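Local coordinates for actin binding protein family protein (Entamoeba histolytica HM-1:IMSS, PDB 6K2F) that probably binds G-actin in its ADP form and inhibits actin polymerization by sequestering monomers, this chain being the N-terminal ADF-homology domain of a twinfilin, at residues G21-A26 against I64-E69; W80-Y85 against L115-G120; I2-D7 against K102-T107. All coordinates share one frame; numbering follows the deposited sequence.

Contact 1: G21-A26 against I64-E69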
ATOM      1  N   GLY A  21       0.331  -3.572  -3.084  1.00 16.71           N
ATOM      2  CA  GLY A  21       1.632  -2.906  -2.908  1.00 15.73           C
ATOM      3  C   GLY A  21       1.566  -1.584  -3.625  1.00 14.70           C
ATOM      4  O   GLY A  21       0.572  -1.363  -4.350  1.00 16.56           O
ATOM      5  N   ARG A  22       2.590  -0.755  -3.488  1.00 14.16           N
ATOM      6  CA  ARG A  22       2.560   0.597  -4.074  1.00 13.21           C
ATOM      7  C   ARG A  22       3.533   0.706  -5.246  1.00 11.10           C
ATOM      8  O   ARG A  22       3.159   1.326  -6.257  1.00 13.64           O
ATOM      9  CB  ARG A  22       2.852   1.645  -3.005  1.00 12.88           C
ATOM     10  CG  ARG A  22       2.825   3.064  -3.557  1.00 13.10           C
ATOM     11  CD  ARG A  22       1.482   3.489  -4.140  1.00 15.43           C
ATOM     12  NE  ARG A  22       0.479   3.615  -3.100  1.00 15.52           N
ATOM     13  CZ  ARG A  22      -0.803   3.854  -3.304  1.00 17.09           C
ATOM     14  NH1 ARG A  22      -1.291   3.967  -4.528  1.00 17.92           N
ATOM     15  NH2 ARG A  22      -1.623   3.945  -2.271  1.00 18.58           N
ATOM     16  N   PHE A  23       4.786   0.285  -5.092  1.00 11.75           N
ATOM     17  CA  PHE A  23       5.722   0.490  -6.211  1.00 11.51           C
ATOM     18  C   PHE A  23       6.801  -0.579  -6.273  1.00 10.82           C
ATOM     19  O   PHE A  23       7.088  -1.263  -5.304  1.00 13.03           O
ATOM     20  CB  PHE A  23       6.294   1.906  -6.185  1.00 12.19           C
ATOM     21  CG  PHE A  23       7.207   2.300  -5.059  1.00 12.43           C
ATOM     22  CD1 PHE A  23       8.539   1.945  -5.055  1.00 14.56           C
ATOM     23  CD2 PHE A  23       6.767   3.191  -4.098  1.00 14.76           C
ATOM     24  CE1 PHE A  23       9.391   2.438  -4.086  1.00 15.17           C
ATOM     25  CE2 PHE A  23       7.627   3.688  -3.132  1.00 16.30           C
ATOM     26  CZ  PHE A  23       8.936   3.306  -3.125  1.00 16.11           C
ATOM     27  N   ILE A  24       7.365  -0.654  -7.467  1.00 10.80           N
ATOM     28  CA  ILE A  24       8.477  -1.575  -7.809  1.00 12.53           C
ATOM     29  C   ILE A  24       9.599  -0.720  -8.363  1.00 11.44           C
ATOM     30  O   ILE A  24       9.365   0.045  -9.282  1.00 13.16           O
ATOM     31  CB  ILE A  24       8.042  -2.632  -8.832  1.00 14.76           C
ATOM     32  CG1 ILE A  24       6.848  -3.438  -8.325  1.00 15.66           C
ATOM     33  CG2 ILE A  24       9.231  -3.508  -9.196  1.00 15.15           C
ATOM     34  CD1 ILE A  24       6.138  -4.247  -9.411  1.00 20.71           C
ATOM     35  N   GLN A  25      10.767  -0.806  -7.760  1.00 12.88           N
ATOM     36  CA  GLN A  25      11.971  -0.151  -8.303  1.00 11.46           C
ATOM     37  C   GLN A  25      12.644  -1.179  -9.190  1.00 11.93           C
ATOM     38  O   GLN A  25      12.707  -2.366  -8.767  1.00 14.81           O
ATOM     39  CB  GLN A  25      12.927   0.299  -7.213  1.00 13.09           C
ATOM     40  CG  GLN A  25      14.128   1.068  -7.756  1.00 15.85           C
ATOM     41  CD  GLN A  25      14.987   1.544  -6.616  1.00 18.25           C
ATOM     42  OE1 GLN A  25      15.066   0.903  -5.575  1.00 16.51           O
ATOM     43  NE2 GLN A  25      15.639   2.667  -6.819  1.00 15.61           N
ATOM     44  N   ALA A  26      13.078  -0.766 -10.372  1.00 13.07           N
ATOM     45  CA  ALA A  26      13.736  -1.694 -11.312  1.00 13.15           C
ATOM     46  C   ALA A  26      15.004  -1.045 -11.851  1.00 12.97           C
ATOM     47  O   ALA A  26      15.052   0.176 -11.992  1.00 13.79           O
ATOM     48  CB  ALA A  26      12.790  -2.072 -12.420  1.00 16.71           C
ATOM     49  N   ILE A  64      10.985   3.599 -11.278  1.00 11.06           N
ATOM     50  CA  ILE A  64       9.964   3.262 -10.249  1.00 13.23           C
ATOM     51  C   ILE A  64       8.626   3.131 -10.964  1.00 14.59           C
ATOM     52  O   ILE A  64       8.222   4.065 -11.637  1.00 13.22           O
ATOM     53  CB  ILE A  64       9.811   4.334  -9.159  1.00 15.60           C
ATOM     54  CG1 ILE A  64      11.136   4.765  -8.534  1.00 22.31           C
ATOM     55  CG2 ILE A  64       8.808   3.824  -8.127  1.00 16.73           C
ATOM     56  CD1 ILE A  64      11.686   3.781  -7.601  1.00 22.15           C
ATOM     57  N   LEU A  65       8.001   1.967 -10.850  1.00 13.61           N
ATOM     58  CA  LEU A  65       6.615   1.752 -11.309  1.00 12.37           C
ATOM     59  C   LEU A  65       5.716   2.008 -10.110  1.00 10.57           C
ATOM     60  O   LEU A  65       5.772   1.226  -9.163  1.00 12.52           O
ATOM     61  CB  LEU A  65       6.472   0.336 -11.851  1.00 13.44           C
ATOM     62  CG  LEU A  65       7.465  -0.027 -12.940  1.00 19.69           C
ATOM     63  CD1 LEU A  65       7.286  -1.463 -13.372  1.00 19.72           C
ATOM     64  CD2 LEU A  65       7.332   0.918 -14.110  1.00 24.28           C
ATOM     65  N   PHE A  66       5.012   3.124 -10.131  1.00 13.04           N
ATOM     66  CA  PHE A  66       4.290   3.644  -8.954  1.00 14.55           C
ATOM     67  C   PHE A  66       2.786   3.563  -9.241  1.00 11.80           C
ATOM     68  O   PHE A  66       2.266   4.202 -10.145  1.00 12.83           O
ATOM     69  CB  PHE A  66       4.743   5.064  -8.653  1.00 12.10           C
ATOM     70  CG  PHE A  66       4.319   5.552  -7.297  1.00 12.24           C
ATOM     71  CD1 PHE A  66       3.033   6.023  -7.110  1.00 12.47           C
ATOM     72  CD2 PHE A  66       5.208   5.571  -6.232  1.00 10.55           C
ATOM     73  CE1 PHE A  66       2.634   6.493  -5.875  1.00 13.51           C
ATOM     74  CE2 PHE A  66       4.787   5.999  -4.981  1.00 13.83           C
ATOM     75  CZ  PHE A  66       3.510   6.468  -4.811  1.00 12.07           C
ATOM     76  N   ARG A  67       2.094   2.800  -8.432  1.00 11.09           N
ATOM     77  CA  ARG A  67       0.653   2.522  -8.640  1.00 12.43           C
ATOM     78  C   ARG A  67      -0.184   3.724  -8.194  1.00 13.23           C
ATOM     79  O   ARG A  67       0.026   4.217  -7.088  1.00 15.11           O
ATOM     80  CB  ARG A  67       0.252   1.270  -7.866  1.00 13.27           C
ATOM     81  CG  ARG A  67      -1.159   0.800  -8.182  1.00 14.47           C
ATOM     82  CD  ARG A  67      -1.569  -0.436  -7.402  1.00 15.79           C
ATOM     83  NE  ARG A  67      -1.394  -0.258  -5.968  1.00 16.39           N
ATOM     84  CZ  ARG A  67      -2.174   0.455  -5.167  1.00 19.11           C
ATOM     85  NH1 ARG A  67      -3.231   1.092  -5.643  1.00 20.06           N
ATOM     86  NH2 ARG A  67      -1.906   0.528  -3.875  1.00 19.10           N
ATOM     87  N   THR A  68      -1.095   4.184  -9.041  1.00 13.07           N
ATOM     88  CA  THR A  68      -2.044   5.262  -8.685  1.00 13.87           C
ATOM     89  C   THR A  68      -3.253   4.657  -7.979  1.00 14.40           C
ATOM     90  O   THR A  68      -3.336   3.425  -7.816  1.00 17.27           O
ATOM     91  CB  THR A  68      -2.514   6.077  -9.897  1.00 14.68           C
ATOM     92  OG1 THR A  68      -3.477   5.335 -10.648  1.00 17.12           O
ATOM     93  CG2 THR A  68      -1.357   6.502 -10.775  1.00 17.32           C
ATOM     94  N   GLU A  69      -4.238   5.495  -7.624  1.00 17.76           N
ATOM     95  CA  GLU A  69      -5.537   5.049  -7.056  1.00 18.55           C
ATOM     96  C   GLU A  69      -6.601   4.870  -8.140  1.00 17.95           C
ATOM     97  O   GLU A  69      -7.740   4.539  -7.797  1.00 22.27           O
ATOM     98  CB  GLU A  69      -6.017   6.070  -6.029  1.00 24.08           C
ATOM     99  CG  GLU A  69      -5.190   6.079  -4.761  1.00 32.49           C
ATOM    100  CD  GLU A  69      -5.100   4.720  -4.097  1.00 41.84           C
ATOM    101  OE1 GLU A  69      -6.155   4.124  -3.810  1.00 35.27           O
ATOM    102  OE2 GLU A  69      -3.984   4.233  -3.942  1.00 32.58           O
TER
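The guanidinium of R22 stacks on that of R67, planes 28° apart and centres 4.1 Å apart, and the two side chains cross at about a right angle. CG of R22 is anti to its backbone N (chi1 -180°). Bends at chi2 and chi3 carry the chain over one face of the F66 ring, where CD makes a CH-pi contact 4.0 Å from the ring centroid. R22 grips E69 end-on: NH1 and NH2 both bond OE2, NH1 at 2.8 Å on the anti lone pair. NH1 also bonds R67 O. R67, bent at chi3 (54°), holds G21 O side-on in its guanidinium plane, with NE at 2.8 Å and NH2 longer. E69, also in a long salt bridge with R67 NH1, and D48, which pairs with R22 NE, probably offset the arginine repulsion. On the F66 face, the F23 ring is near parallel to that of F66 but slid aside, so F23 CD2 meets F66 CE2 at 3.5 Å. The I24-L65 pair of backbone bonds, with R67 N to R22 O, sets the register. Strand 23-26 also pairs with strand 32-39, where R22 and F23 form a classic bulge against E39. Helix 6-18 packs on I24 and L65, and helix 45-49 on F66.

Contact 2: W80-Y85 against L115-G120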
ATOM      1  N   TRP A  80      -0.740   3.423 -13.571  1.00 15.81           N
ATOM      2  CA  TRP A  80       0.573   3.583 -12.904  1.00 14.71           C
ATOM      3  C   TRP A  80       1.270   4.852 -13.401  1.00 12.41           C
ATOM      4  O   TRP A  80       0.902   5.388 -14.454  1.00 16.24           O
ATOM      5  CB  TRP A  80       1.446   2.365 -13.198  1.00 14.65           C
ATOM      6  CG  TRP A  80       0.923   1.080 -12.630  1.00 12.35           C
ATOM      7  CD1 TRP A  80      -0.193   0.399 -13.006  1.00 14.38           C
ATOM      8  CD2 TRP A  80       1.502   0.343 -11.546  1.00 14.01           C
ATOM      9  NE1 TRP A  80      -0.347  -0.716 -12.233  1.00 13.91           N
ATOM     10  CE2 TRP A  80       0.675  -0.784 -11.330  1.00 14.53           C
ATOM     11  CE3 TRP A  80       2.669   0.476 -10.791  1.00 12.55           C
ATOM     12  CZ2 TRP A  80       0.977  -1.744 -10.369  1.00 14.28           C
ATOM     13  CZ3 TRP A  80       2.969  -0.479  -9.852  1.00 15.01           C
ATOM     14  CH2 TRP A  80       2.126  -1.568  -9.634  1.00 18.71           C
ATOM     15  N   LEU A  81       2.249   5.294 -12.624  1.00 14.05           N
ATOM     16  CA  LEU A  81       3.264   6.268 -13.069  1.00 12.82           C
ATOM     17  C   LEU A  81       4.541   5.505 -13.380  1.00 14.48           C
ATOM     18  O   LEU A  81       4.907   4.585 -12.623  1.00 14.26           O
ATOM     19  CB  LEU A  81       3.555   7.288 -11.968  1.00 15.32           C
ATOM     20  CG  LEU A  81       2.346   7.903 -11.286  1.00 14.46           C
ATOM     21  CD1 LEU A  81       2.818   8.771 -10.133  1.00 19.05           C
ATOM     22  CD2 LEU A  81       1.506   8.663 -12.275  1.00 16.18           C
ATOM     23  N   LEU A  82       5.202   5.895 -14.453  1.00 13.36           N
ATOM     24  CA  LEU A  82       6.584   5.445 -14.707  1.00 14.28           C
ATOM     25  C   LEU A  82       7.488   6.595 -14.286  1.00 13.52           C
ATOM     26  O   LEU A  82       7.440   7.650 -14.934  1.00 15.73           O
ATOM     27  CB  LEU A  82       6.758   5.089 -16.183  1.00 14.60           C
ATOM     28  CG  LEU A  82       8.204   4.741 -16.563  1.00 20.81           C
ATOM     29  CD1 LEU A  82       8.747   3.596 -15.726  1.00 25.72           C
ATOM     30  CD2 LEU A  82       8.285   4.431 -18.044  1.00 26.87           C
ATOM     31  N   LEU A  83       8.209   6.417 -13.188  1.00 11.96           N
ATOM     32  CA  LEU A  83       9.178   7.427 -12.708  1.00 12.23           C
ATOM     33  C   LEU A  83      10.538   6.979 -13.222  1.00 14.43           C
ATOM     34  O   LEU A  83      10.922   5.843 -12.937  1.00 14.72           O
ATOM     35  CB  LEU A  83       9.153   7.487 -11.186  1.00 14.98           C
ATOM     36  CG  LEU A  83       7.776   7.671 -10.546  1.00 15.16           C
ATOM     37  CD1 LEU A  83       7.916   7.775  -9.038  1.00 16.74           C
ATOM     38  CD2 LEU A  83       7.048   8.877 -11.102  1.00 16.38           C
ATOM     39  N   ALA A  84      11.222   7.814 -13.983  1.00 10.78           N
ATOM     40  CA  ALA A  84      12.551   7.438 -14.495  1.00 12.71           C
ATOM     41  C   ALA A  84      13.532   8.441 -13.907  1.00 11.07           C
ATOM     42  O   ALA A  84      13.481   9.629 -14.311  1.00 11.94           O
ATOM     43  CB  ALA A  84      12.569   7.454 -15.988  1.00 14.43           C
ATOM     44  N   TYR A  85      14.358   7.972 -12.975  1.00 11.81           N
ATOM     45  CA  TYR A  85      15.424   8.787 -12.350  1.00 11.54           C
ATOM     46  C   TYR A  85      16.675   8.578 -13.197  1.00 11.44           C
ATOM     47  O   TYR A  85      17.204   7.471 -13.190  1.00 12.48           O
ATOM     48  CB  TYR A  85      15.638   8.397 -10.890  1.00 12.22           C
ATOM     49  CG  TYR A  85      16.862   9.040 -10.280  1.00 11.49           C
ATOM     50  CD1 TYR A  85      17.015  10.413 -10.249  1.00 12.27           C
ATOM     51  CD2 TYR A  85      17.888   8.276  -9.762  1.00 14.13           C
ATOM     52  CE1 TYR A  85      18.145  11.002  -9.706  1.00 13.01           C
ATOM     53  CE2 TYR A  85      19.022   8.853  -9.231  1.00 10.85           C
ATOM     54  CZ  TYR A  85      19.162  10.226  -9.194  1.00 11.56           C
ATOM     55  OH  TYR A  85      20.304  10.785  -8.683  1.00 13.83           O
ATOM     56  N   LEU A 115      -0.452   6.288 -16.674  1.00 17.90           N
ATOM     57  CA  LEU A 115      -1.155   7.591 -16.698  1.00 19.87           C
ATOM     58  C   LEU A 115      -0.132   8.642 -17.133  1.00 18.50           C
ATOM     59  O   LEU A 115      -0.433   9.450 -18.035  1.00 20.74           O
ATOM     60  CB  LEU A 115      -1.678   7.832 -15.281  1.00 22.70           C
ATOM     61  CG  LEU A 115      -2.451   9.123 -15.057  1.00 32.19           C
ATOM     62  CD1 LEU A 115      -3.832   9.024 -15.675  1.00 38.00           C
ATOM     63  CD2 LEU A 115      -2.543   9.428 -13.573  1.00 31.31           C
ATOM     64  N   TYR A 116       1.063   8.595 -16.536  1.00 15.90           N
ATOM     65  CA  TYR A 116       2.160   9.526 -16.863  1.00 16.77           C
ATOM     66  C   TYR A 116       3.495   8.791 -16.842  1.00 17.58           C
ATOM     67  O   TYR A 116       3.677   7.866 -16.033  1.00 14.87           O
ATOM     68  CB  TYR A 116       2.267  10.643 -15.824  1.00 17.61           C
ATOM     69  CG  TYR A 116       1.060  11.532 -15.755  1.00 19.74           C
ATOM     70  CD1 TYR A 116       0.673  12.283 -16.853  1.00 21.59           C
ATOM     71  CD2 TYR A 116       0.304  11.609 -14.598  1.00 20.65           C
ATOM     72  CE1 TYR A 116      -0.434  13.108 -16.802  1.00 25.53           C
ATOM     73  CE2 TYR A 116      -0.815  12.421 -14.540  1.00 20.00           C
ATOM     74  CZ  TYR A 116      -1.176  13.169 -15.637  1.00 25.34           C
ATOM     75  OH  TYR A 116      -2.261  13.995 -15.573  1.00 32.54           O
ATOM     76  N   GLU A 117       4.409   9.274 -17.673  1.00 16.46           N
ATOM     77  CA  GLU A 117       5.836   8.910 -17.608  1.00 16.48           C
ATOM     78  C   GLU A 117       6.556  10.178 -17.171  1.00 17.13           C
ATOM     79  O   GLU A 117       6.480  11.178 -17.922  1.00 22.98           O
ATOM     80  CB  GLU A 117       6.271   8.339 -18.947  1.00 19.37           C
ATOM     81  CG  GLU A 117       5.455   7.113 -19.352  1.00 26.55           C
ATOM     82  CD  GLU A 117       5.962   6.422 -20.607  1.00 45.18           C
ATOM     83  OE1 GLU A 117       6.988   6.878 -21.135  1.00 37.03           O
ATOM     84  OE2 GLU A 117       5.328   5.434 -21.053  1.00 30.65           O
ATOM     85  N   ILE A 118       7.236  10.138 -16.040  1.00 14.61           N
ATOM     86  CA  ILE A 118       7.881  11.311 -15.396  1.00 13.86           C
ATOM     87  C   ILE A 118       9.398  11.110 -15.408  1.00 16.84           C
ATOM     88  O   ILE A 118       9.914  10.244 -14.665  1.00 16.51           O
ATOM     89  CB  ILE A 118       7.342  11.556 -13.985  1.00 16.58           C
ATOM     90  CG1 ILE A 118       5.825  11.690 -14.002  1.00 21.51           C
ATOM     91  CG2 ILE A 118       8.018  12.776 -13.377  1.00 22.06           C
ATOM     92  CD1 ILE A 118       5.200  11.830 -12.638  1.00 20.84           C
ATOM     93  N   HIS A 119      10.077  11.898 -16.232  1.00 17.33           N
ATOM     94  CA  HIS A 119      11.555  11.876 -16.327  1.00 16.35           C
ATOM     95  C   HIS A 119      12.104  12.885 -15.321  1.00 18.09           C
ATOM     96  O   HIS A 119      11.658  14.037 -15.342  1.00 25.12           O
ATOM     97  CB  HIS A 119      11.959  12.174 -17.765  1.00 17.13           C
ATOM     98  CG  HIS A 119      13.427  12.210 -17.990  1.00 20.45           C
ATOM     99  ND1 HIS A 119      14.075  11.226 -18.709  1.00 25.03           N
ATOM    100  CD2 HIS A 119      14.362  13.122 -17.647  1.00 27.00           C
ATOM    101  CE1 HIS A 119      15.368  11.529 -18.774  1.00 20.80           C
ATOM    102  NE2 HIS A 119      15.568  12.679 -18.136  1.00 30.04           N
ATOM    103  N   GLY A 120      12.982  12.469 -14.420  1.00 15.78           N
ATOM    104  CA  GLY A 120      13.576  13.372 -13.421  1.00 14.95           C
ATOM    105  C   GLY A 120      15.065  13.137 -13.334  1.00 15.15           C
ATOM    106  O   GLY A 120      15.501  12.042 -13.689  1.00 14.71           O
TER
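Five backbone bonds join W80-Y85 to L115-G120 as parallel neighbours. The straightest runs from I118 N to L82 O, 2.7 Å long and nearly along the C=O axis. A84 N answers with a bond to I118 O, and G120 N reaches A84 O at 2.9 Å. L115 N bonds W80 O, while the buried Y116 N finds no partner in the model. Side chains of facing residues meet on both faces of the sheet. On one, L83 and I118 run alongside each other in the same direction, with CD2 of L83 3.8 Å from CD1 of I118. L81 does the same beside Y116. L81 CD2 lies at the edge of the Y116 ring, 3.9 Å from Y116 CD2. On the other face L82 crosses E117 obliquely. CB of L82 lies 4.0 Å from CG of E117, and L82 CD2 is as near to E117 CD. The extended chain of E117 carries the carboxylate on to a salt bridge with R106.

Helix 127-137 covers the face of L81, Y116 and I118. Its F134 meets the Y116 ring edge-to-face, and its Y131 packs on L81 and I118. W80 points away from strand 116-120, and its NE1 bonds N16 of helix 6-18. The link from 80-85 to 115-120 runs through helices 92-101 and 103-109. This beta-alpha-beta crossover is a parallel element of the mixed sheet in the ADF-homology fold.

Contact 3: I2-D7 against K102-T107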
ATOM      1  N   ILE A   2      16.982  -4.041 -24.527  1.00 29.92           N
ATOM      2  CA  ILE A   2      16.781  -4.497 -23.126  1.00 25.62           C
ATOM      3  C   ILE A   2      15.290  -4.815 -22.988  1.00 28.07           C
ATOM      4  O   ILE A   2      14.469  -3.963 -23.354  1.00 28.55           O
ATOM      5  CB  ILE A   2      17.222  -3.408 -22.131  1.00 27.23           C
ATOM      6  CG1 ILE A   2      18.707  -3.053 -22.274  1.00 27.15           C
ATOM      7  CG2 ILE A   2      16.888  -3.794 -20.705  1.00 22.58           C
ATOM      8  CD1 ILE A   2      19.651  -4.155 -21.850  1.00 36.66           C
ATOM      9  N   GLU A   3      14.963  -5.983 -22.445  1.00 28.93           N
ATOM     10  CA  GLU A   3      13.560  -6.400 -22.201  1.00 22.07           C
ATOM     11  C   GLU A   3      13.308  -6.452 -20.699  1.00 20.74           C
ATOM     12  O   GLU A   3      14.247  -6.625 -19.946  1.00 21.30           O
ATOM     13  CB  GLU A   3      13.300  -7.745 -22.870  1.00 23.40           C
ATOM     14  CG  GLU A   3      13.437  -7.689 -24.389  1.00 27.06           C
ATOM     15  CD  GLU A   3      12.410  -6.828 -25.115  1.00 42.49           C
ATOM     16  OE1 GLU A   3      11.265  -6.777 -24.647  1.00 44.15           O
ATOM     17  OE2 GLU A   3      12.779  -6.162 -26.110  1.00 44.80           O
ATOM     18  N   LEU A   4      12.061  -6.303 -20.275  1.00 17.18           N
ATOM     19  CA  LEU A   4      11.692  -6.563 -18.861  1.00 16.81           C
ATOM     20  C   LEU A   4      11.955  -8.034 -18.551  1.00 17.46           C
ATOM     21  O   LEU A   4      11.636  -8.914 -19.387  1.00 20.12           O
ATOM     22  CB  LEU A   4      10.219  -6.228 -18.626  1.00 15.89           C
ATOM     23  CG  LEU A   4       9.877  -4.759 -18.403  1.00 16.46           C
ATOM     24  CD1 LEU A   4       9.991  -3.976 -19.681  1.00 19.13           C
ATOM     25  CD2 LEU A   4       8.479  -4.596 -17.815  1.00 18.81           C
ATOM     26  N   SER A   5      12.466  -8.303 -17.356  1.00 19.48           N
ATOM     27  CA  SER A   5      12.664  -9.690 -16.888  1.00 21.78           C
ATOM     28  C   SER A   5      11.292 -10.327 -16.697  1.00 20.65           C
ATOM     29  O   SER A   5      10.330  -9.620 -16.400  1.00 19.52           O
ATOM     30  CB  SER A   5      13.475  -9.773 -15.641  1.00 19.94           C
ATOM     31  OG  SER A   5      12.802  -9.206 -14.538  1.00 22.02           O
ATOM     32  N   THR A   6      11.222 -11.641 -16.836  1.00 21.87           N
ATOM     33  CA  THR A   6       9.993 -12.405 -16.522  1.00 22.77           C
ATOM     34  C   THR A   6       9.570 -12.116 -15.079  1.00 20.91           C
ATOM     35  O   THR A   6       8.360 -11.919 -14.848  1.00 21.88           O
ATOM     36  CB  THR A   6      10.196 -13.906 -16.729  1.00 24.72           C
ATOM     37  OG1 THR A   6      10.610 -14.079 -18.080  1.00 32.05           O
ATOM     38  CG2 THR A   6       8.937 -14.697 -16.450  1.00 32.66           C
ATOM     39  N   ASP A   7      10.519 -12.097 -14.137  1.00 23.06           N
ATOM     40  CA  ASP A   7      10.180 -11.879 -12.707  1.00 25.12           C
ATOM     41  C   ASP A   7       9.529 -10.507 -12.559  1.00 21.92           C
ATOM     42  O   ASP A   7       8.561 -10.398 -11.814  1.00 21.75           O
ATOM     43  CB  ASP A   7      11.390 -12.005 -11.780  1.00 29.76           C
ATOM     44  CG  ASP A   7      11.747 -13.436 -11.405  1.00 71.70           C
ATOM     45  OD1 ASP A   7      10.943 -14.348 -11.695  1.00 73.77           O
ATOM     46  OD2 ASP A   7      12.830 -13.628 -10.820  1.00 96.13           O
ATOM     47  N   LYS A 102      12.935   3.348 -21.492  1.00 20.05           N
ATOM     48  CA  LYS A 102      11.647   3.811 -20.891  1.00 18.57           C
ATOM     49  C   LYS A 102      10.462   3.268 -21.690  1.00 19.81           C
ATOM     50  O   LYS A 102       9.451   2.888 -21.075  1.00 20.73           O
ATOM     51  CB  LYS A 102      11.514   5.338 -20.893  1.00 24.84           C
ATOM     52  CG  LYS A 102      12.220   6.087 -19.779  1.00 36.69           C
ATOM     53  CD  LYS A 102      11.746   7.531 -19.676  1.00 36.66           C
ATOM     54  CE  LYS A 102      12.177   8.388 -20.852  1.00 45.74           C
ATOM     55  NZ  LYS A 102      11.795   9.811 -20.663  1.00 35.85           N
ATOM     56  N   ALA A 103      10.543   3.281 -23.018  1.00 22.13           N
ATOM     57  CA  ALA A 103       9.405   2.952 -23.910  1.00 28.47           C
ATOM     58  C   ALA A 103       9.044   1.472 -23.760  1.00 22.27           C
ATOM     59  O   ALA A 103       7.906   1.100 -24.099  1.00 25.08           O
ATOM     60  CB  ALA A 103       9.724   3.293 -25.344  1.00 31.65           C
ATOM     61  N   ARG A 104       9.974   0.651 -23.260  1.00 22.59           N
ATOM     62  CA  ARG A 104       9.744  -0.810 -23.169  1.00 19.41           C
ATOM     63  C   ARG A 104       8.616  -1.073 -22.159  1.00 17.32           C
ATOM     64  O   ARG A 104       7.939  -2.084 -22.320  1.00 21.71           O
ATOM     65  CB  ARG A 104      11.029  -1.557 -22.793  1.00 28.03           C
ATOM     66  CG  ARG A 104      11.082  -2.965 -23.368  1.00 41.99           C
ATOM     67  CD  ARG A 104      11.382  -2.972 -24.860  1.00 43.29           C
ATOM     68  NE  ARG A 104      12.684  -2.371 -25.117  1.00 47.44           N
ATOM     69  CZ  ARG A 104      12.902  -1.203 -25.717  1.00 74.49           C
ATOM     70  NH1 ARG A 104      11.892  -0.476 -26.167  1.00 49.04           N
ATOM     71  NH2 ARG A 104      14.138  -0.760 -25.877  1.00 57.19           N
ATOM     72  N   PHE A 105       8.382  -0.211 -21.162  1.00 17.95           N
ATOM     73  CA  PHE A 105       7.341  -0.473 -20.133  1.00 17.28           C
ATOM     74  C   PHE A 105       5.962  -0.478 -20.797  1.00 17.86           C
ATOM     75  O   PHE A 105       5.219  -1.452 -20.603  1.00 19.53           O
ATOM     76  CB  PHE A 105       7.444   0.506 -18.962  1.00 16.25           C
ATOM     77  CG  PHE A 105       8.665   0.254 -18.109  1.00 14.56           C
ATOM     78  CD1 PHE A 105       8.662  -0.732 -17.140  1.00 13.87           C
ATOM     79  CD2 PHE A 105       9.829   0.984 -18.294  1.00 17.85           C
ATOM     80  CE1 PHE A 105       9.788  -0.992 -16.375  1.00 15.83           C
ATOM     81  CE2 PHE A 105      10.953   0.725 -17.522  1.00 17.20           C
ATOM     82  CZ  PHE A 105      10.933  -0.254 -16.565  1.00 13.78           C
ATOM     83  N   ARG A 106       5.617   0.558 -21.561  1.00 19.41           N
ATOM     84  CA  ARG A 106       4.257   0.657 -22.153  1.00 22.54           C
ATOM     85  C   ARG A 106       4.099  -0.459 -23.185  1.00 19.75           C
ATOM     86  O   ARG A 106       3.020  -1.045 -23.265  1.00 24.13           O
ATOM     87  CB  ARG A 106       3.998   2.054 -22.728  1.00 31.65           C
ATOM     88  CG  ARG A 106       4.479   2.275 -24.155  1.00 58.74           C
ATOM     89  CD  ARG A 106       4.075   3.653 -24.646  1.00 75.88           C
ATOM     90  NE  ARG A 106       4.994   4.655 -24.124  1.00 59.47           N
ATOM     91  CZ  ARG A 106       6.181   4.941 -24.651  1.00 87.60           C
ATOM     92  NH1 ARG A 106       6.604   4.304 -25.733  1.00 51.56           N
ATOM     93  NH2 ARG A 106       6.948   5.860 -24.087  1.00 58.88           N
ATOM     94  N   THR A 107       5.157  -0.752 -23.951  1.00 23.61           N
ATOM     95  CA  THR A 107       5.100  -1.751 -25.038  1.00 23.81           C
ATOM     96  C   THR A 107       4.877  -3.139 -24.422  1.00 26.11           C
ATOM     97  O   THR A 107       4.136  -3.944 -25.009  1.00 28.40           O
ATOM     98  CB  THR A 107       6.316  -1.612 -25.962  1.00 30.10           C
ATOM     99  OG1 THR A 107       7.482  -1.852 -25.187  1.00 38.22           O
ATOM    100  CG2 THR A 107       6.411  -0.245 -26.601  1.00 30.55           C
TER
HETATM  101  O   HOH W   1      16.866  -1.086 -24.623  1.00 36.15           O
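Bends at chi2 (75°) and chi3 (61°) fold the R104 chain so that its guanidinium lies beside the backbone of I2. NE of R104 then donates to I2 O at 3.0 Å, nearly along the C=O axis and close to the guanidinium plane. The N-H...O angle is 150°, so the bond is slightly bent. Water 1 closes a second path, accepting from both I2 N and R104 NH2 at 3.0 Å each. The arginine thus grips both backbone polar atoms of I2, one directly and one through water. E3 starts away from the helix, but a bend at chi2 brings its end back to R104, the two side chains crossing near a right angle. The salt bridge is long, 3.9 Å from OE2 of E3 to NE of R104. OE2 stands off the plane of the guanidinium, so charge alone links them and no N-H is aimed at it.

Next to this polar group L4 reaches in with both methyls. CD1 of L4 comes within 4.0 Å of CG of R104 and sits over one face of the F105 ring, toward its rim. CD2 of L4 meets CD1 of F105 at 3.9 Å. Y63 stands edge-to-face to F105, and I33 touches both L4 and F105. S5 N-caps helix 6-18 through L8 N. The short strand 3-4 runs parallel to strand 32-39, so the contact ties the N-terminal edge of the sheet to helix 103-109 in the ADF-homology fold.

Contacts 1 and 2 are consecutive parts of one sheet, with centres about 10 Å apart. Strands 62-68 and 77-85 join them: F66 O lies 2.7 Å from L81 N and I64 N 2.8 Å from L83 O, both probable hydrogen bonds. Contact 3 lies further out, its centre about 15 Å from that of contact 1 and about 14 Å from that of contact 2. It meets contact 1 where L65 CD2 packs on F105 CD1 at 3.7 Å. It meets contact 2 by a salt bridge, R106 NH2 to E117 OE1 at 3.1 Å, and by K102 packing on L82 and A84. In sequence, contact 1 is nested within contact 3, whereas contacts 2 and 3 interleave.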